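PDB 3RMU: methylmalonyl-CoA epimerase, mitochondrial from Homo sapiens, which catalyses the interconversion of (R)- and (S)-methylmalonyl-CoA in mitochondrial propionyl-CoA metabolism and binds cobalt(II) at its metal site. Local coordinates for residues A[17-22]-A[54-59]; A[33-38]-A[44-49]. All coordinates share one frame; numbering follows the deposited sequence. Where two conformers were deposited one is given.

Contact 1 (A[17-22]-A[54-59]); sequences EKAAAF and MELLHP
Leu-56 projects from strand 53-59 toward helix 16-26 and sets one methyl against the helix backbone where Ala-19 passes into Ala-20. Its CB leaves the strand on the helix side but is still 5.0 Å from Ala-19 CB. CG, anti to the carbonyl carbon (chi1 -51°), comes only slightly nearer and still touches nothing on the helix segment. Chi2 of 174° then extends CD1 away from CA, and this methyl makes all the close approaches to residues 17-22. It lies 3.8 Å from Ala-20 N and 3.9 Å from Ala-19 C, so it meets the peptide link itself, while Ala-19 CB flanks it at 4.1 Å. The other methyl, CD2, stays 4.9 Å from Ala-19 CB; Tyr-23, Leu-16 and Ile-11 also pack on the Leu-56 side chain. Having only methyl side chains at Ala-19 and Ala-20 is consistent with the close backbone approach, Ala-20 CA being 7.4 Å from Leu-56 CA. No hydrogen bond crosses the contact, and the apolar touch is small, burying 93 Å² in all. Ala-19 is buried and also packs on Cys-124 of the second subunit, which places this part of the helix beside the dimer partner. Helix 16-26 thus lies against the face of the sheet that carries Leu-56, as expected for the beta-alpha-beta-beta-beta module of the vicinal oxygen chelate (glyoxalase) fold.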
# COMPACT_ATOMS: atom_id res chain seq x y z
N GLU A 17 -0.84 19.19 -1.36
CA GLU A 17 -2.06 19.87 -0.91
C GLU A 17 -3.33 19.29 -1.59
O GLU A 17 -4.34 19.04 -0.92
CB GLU A 17 -1.94 21.37 -1.17
CG GLU A 17 -2.90 22.24 -0.37
CD GLU A 17 -2.48 22.43 1.10
OE1 GLU A 17 -3.03 23.35 1.74
OE2 GLU A 17 -1.60 21.69 1.60
N LYS A 18 -3.27 19.09 -2.91
CA LYS A 18 -4.38 18.48 -3.63
C LYS A 18 -4.70 17.05 -3.14
O LYS A 18 -5.90 16.68 -3.03
CB LYS A 18 -4.18 18.56 -5.16
CG LYS A 18 -4.39 20.00 -5.71
CD LYS A 18 -4.24 20.10 -7.24
CE LYS A 18 -4.09 21.55 -7.69
NZ LYS A 18 -5.39 22.23 -7.70
N ALA A 19 -3.66 16.25 -2.84
CA ALA A 19 -3.86 14.87 -2.38
C ALA A 19 -4.48 14.86 -0.98
O ALA A 19 -5.47 14.16 -0.71
CB ALA A 19 -2.53 14.07 -2.43
N ALA A 20 -3.93 15.67 -0.09
CA ALA A 20 -4.43 15.81 1.28
C ALA A 20 -5.90 16.23 1.31
O ALA A 20 -6.70 15.64 2.03
CB ALA A 20 -3.57 16.84 2.06
N ALA A 21 -6.25 17.23 0.49
CA ALA A 21 -7.60 17.73 0.40
C ALA A 21 -8.56 16.70 -0.19
O ALA A 21 -9.73 16.70 0.15
CB ALA A 21 -7.64 19.06 -0.41
N PHE A 22 -8.08 15.83 -1.08
CA PHE A 22 -8.93 14.76 -1.58
C PHE A 22 -9.34 13.83 -0.43
O PHE A 22 -10.52 13.56 -0.21
CB PHE A 22 -8.21 13.99 -2.67
CG PHE A 22 -8.97 12.81 -3.19
CD1 PHE A 22 -9.91 12.97 -4.20
CD2 PHE A 22 -8.72 11.54 -2.69
CE1 PHE A 22 -10.59 11.87 -4.68
CE2 PHE A 22 -9.40 10.46 -3.17
CZ PHE A 22 -10.35 10.63 -4.15
N MET A 54 -1.75 6.33 6.11
CA MET A 54 -1.19 6.56 4.81
C MET A 54 -0.28 7.76 4.97
O MET A 54 -0.66 8.74 5.60
CB MET A 54 -2.26 6.87 3.76
CG MET A 54 -3.35 5.84 3.60
SD MET A 54 -4.64 6.37 2.44
CE MET A 54 -3.75 6.52 0.90
N GLU A 55 0.92 7.70 4.41
CA GLU A 55 1.84 8.85 4.45
C GLU A 55 1.86 9.32 3.02
O GLU A 55 2.36 8.61 2.13
CB GLU A 55 3.23 8.49 4.92
CG GLU A 55 3.23 8.02 6.42
CD GLU A 55 4.60 7.97 7.08
OE1 GLU A 55 5.61 8.32 6.41
OE2 GLU A 55 4.63 7.58 8.29
N LEU A 56 1.28 10.49 2.78
CA LEU A 56 1.35 11.12 1.46
C LEU A 56 2.64 11.95 1.38
O LEU A 56 2.89 12.82 2.22
CB LEU A 56 0.11 12.01 1.23
CG LEU A 56 -1.29 11.44 1.47
CD1 LEU A 56 -2.37 12.54 1.32
CD2 LEU A 56 -1.55 10.30 0.53
N LEU A 57 3.44 11.73 0.34
CA LEU A 57 4.81 12.23 0.32
C LEU A 57 5.00 13.05 -0.93
O LEU A 57 4.52 12.65 -1.98
CB LEU A 57 5.80 11.07 0.26
CG LEU A 57 5.80 10.12 1.47
CD1 LEU A 57 6.83 8.98 1.24
CD2 LEU A 57 6.09 10.89 2.73
N HIS A 58 5.70 14.17 -0.78
CA HIS A 58 6.12 15.00 -1.92
C HIS A 58 7.56 15.47 -1.71
O HIS A 58 7.94 15.77 -0.57
CB HIS A 58 5.18 16.19 -2.10
CG HIS A 58 5.44 16.96 -3.34
ND1 HIS A 58 5.01 16.54 -4.58
CD2 HIS A 58 6.13 18.11 -3.55
CE1 HIS A 58 5.41 17.41 -5.50
NE2 HIS A 58 6.08 18.38 -4.89
N PRO A 59 8.38 15.52 -2.78
CA PRO A 59 9.76 15.95 -2.66
C PRO A 59 9.93 17.29 -1.97
O PRO A 59 9.14 18.23 -2.17
CB PRO A 59 10.23 16.09 -4.12
CG PRO A 59 9.36 15.13 -4.86
CD PRO A 59 8.04 15.18 -4.18

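Contact 2 (A[33-38]-A[44-49]); sequences EAVPLP and VVFVNL
Val-35 and Val-44 face each other as an antiparallel hydrogen-bonded pair. Val-35 N gives its hydrogen to Val-44 O at 2.9 Å, nearly straight at 165°, and Val-44 N returns the bond to Val-35 O at 3.0 Å. Val-44 O receives a second, weaker approach from Ala-34 CA, a CA-H...O contact of 3.5 Å. Beside this pair, chi1 of 55° puts Val-44 CG1 between its backbone N and carbonyl carbon and brings it within 3.6 Å of Leu-37 CD1; the two side chains cross obliquely. Within strand 42-48, Val-44 CG2 sits over the centre of the Phe-46 ring, 3.8 Å above its plane, and from the partner strand Val-35 CG2 comes loosely to the ring's edge. On the helix-facing side, Ala-34 CB meets Val-45 CG2 at 3.8 Å, with Leu-16 packing on both residues and Ala-20 on Val-45. Further along, Ser-32 positions Phe-46 through backbone bonding and through its OG, which bonds Phe-46 N. The contact belongs to the beta hairpin of strands 30-37 and 42-48, whose first strand is one of the two edge strands of the sheet within this chain.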
# COMPACT_ATOMS: atom_id res chain seq x y z
N GLU A 33 -2.01 18.37 8.89
CA GLU A 33 -1.29 19.39 8.15
C GLU A 33 -0.02 18.80 7.51
O GLU A 33 0.56 17.83 8.03
CB GLU A 33 -0.90 20.52 9.10
CG GLU A 33 -2.06 21.30 9.70
CD GLU A 33 -1.59 22.50 10.53
OE1 GLU A 33 -1.12 22.29 11.67
OE2 GLU A 33 -1.69 23.65 10.03
N ALA A 34 0.40 19.35 6.37
CA ALA A 34 1.69 19.03 5.78
C ALA A 34 2.84 19.36 6.72
O ALA A 34 2.88 20.46 7.29
CB ALA A 34 1.88 19.75 4.48
N VAL A 35 3.75 18.41 6.89
CA VAL A 35 4.94 18.54 7.74
C VAL A 35 6.20 18.43 6.87
O VAL A 35 6.42 17.38 6.30
CB VAL A 35 4.98 17.36 8.76
CG1 VAL A 35 6.20 17.49 9.65
CG2 VAL A 35 3.71 17.35 9.61
N PRO A 36 7.03 19.50 6.79
CA PRO A 36 8.28 19.25 6.08
C PRO A 36 9.27 18.43 6.91
O PRO A 36 9.50 18.73 8.08
CB PRO A 36 8.86 20.65 5.88
CG PRO A 36 8.33 21.43 7.04
CD PRO A 36 6.97 20.85 7.35
N LEU A 37 9.92 17.48 6.25
CA LEU A 37 10.98 16.66 6.85
C LEU A 37 12.26 16.83 6.03
O LEU A 37 12.59 15.96 5.21
CB LEU A 37 10.55 15.20 6.87
CG LEU A 37 9.29 14.89 7.66
CD1 LEU A 37 8.85 13.41 7.49
CD2 LEU A 37 9.48 15.25 9.11
N PRO A 38 12.97 17.95 6.24
CA PRO A 38 14.10 18.28 5.37
C PRO A 38 15.21 17.23 5.40
O PRO A 38 15.84 17.00 4.37
CB PRO A 38 14.61 19.60 5.94
CG PRO A 38 13.50 20.16 6.68
CD PRO A 38 12.74 19.03 7.23
N VAL A 44 5.39 15.47 4.27
CA VAL A 44 4.43 14.38 4.49
C VAL A 44 3.08 14.89 4.98
O VAL A 44 3.03 15.83 5.81
CB VAL A 44 4.98 13.34 5.52
CG1 VAL A 44 5.38 14.02 6.83
CG2 VAL A 44 3.94 12.16 5.75
N VAL A 45 2.00 14.29 4.50
CA VAL A 45 0.71 14.42 5.21
C VAL A 45 0.33 12.99 5.65
O VAL A 45 0.45 12.02 4.89
CB VAL A 45 -0.41 15.07 4.33
CG1 VAL A 45 -1.84 14.71 4.80
CG2 VAL A 45 -0.26 16.60 4.18
N PHE A 46 -0.11 12.89 6.89
CA PHE A 46 -0.56 11.64 7.49
C PHE A 46 -2.07 11.54 7.37
O PHE A 46 -2.78 12.45 7.78
CB PHE A 46 -0.17 11.62 8.98
CG PHE A 46 1.29 11.70 9.21
CD1 PHE A 46 2.08 10.55 9.10
CD2 PHE A 46 1.91 12.92 9.49
CE1 PHE A 46 3.48 10.62 9.28
CE2 PHE A 46 3.29 13.00 9.66
CZ PHE A 46 4.08 11.84 9.54
N VAL A 47 -2.55 10.45 6.77
CA VAL A 47 -3.98 10.15 6.73
C VAL A 47 -4.22 9.06 7.77
O VAL A 47 -3.67 7.98 7.64
CB VAL A 47 -4.44 9.70 5.38
CG1 VAL A 47 -5.93 9.35 5.41
CG2 VAL A 47 -4.12 10.78 4.34
N ASN A 48 -4.97 9.38 8.81
CA ASN A 48 -5.13 8.45 9.93
C ASN A 48 -6.40 7.63 9.70
O ASN A 48 -7.49 8.14 9.88
CB ASN A 48 -5.18 9.18 11.25
CG ASN A 48 -5.41 8.24 12.46
OD1 ASN A 48 -5.32 7.02 12.34
ND2 ASN A 48 -5.68 8.82 13.62
N LEU A 49 -6.23 6.38 9.28
CA LEU A 49 -7.34 5.46 9.10
C LEU A 49 -7.71 4.63 10.36
O LEU A 49 -8.56 3.73 10.24
CB LEU A 49 -7.13 4.58 7.88
CG LEU A 49 -6.84 5.26 6.54
CD1 LEU A 49 -6.52 4.25 5.48
CD2 LEU A 49 -8.05 6.15 6.11

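How the contacts relate
In sequence, both segments of contact 2 fall between those of contact 1, and the centres of the two contacts lie 8 Å apart. The adjoining strands 42-48 and 53-59 join them: Leu-56 N lies 2.7 Å from Val-45 O and Val-47 N 2.8 Å from Met-54 O, both probable hydrogen bonds. Val-45 lies on the face covered by helix 16-26, as Leu-56 does, whereas Val-44 and Phe-46 share the other face with Glu-55, whose OE2 is 3.4 Å from Phe-46 CE1. The cobalt ion, bound by His-8, His-80 and Glu-130, lies nearer this second face: the side chain of Val-44 is about 8 Å from the metal, that of Leu-56 about 11 Å.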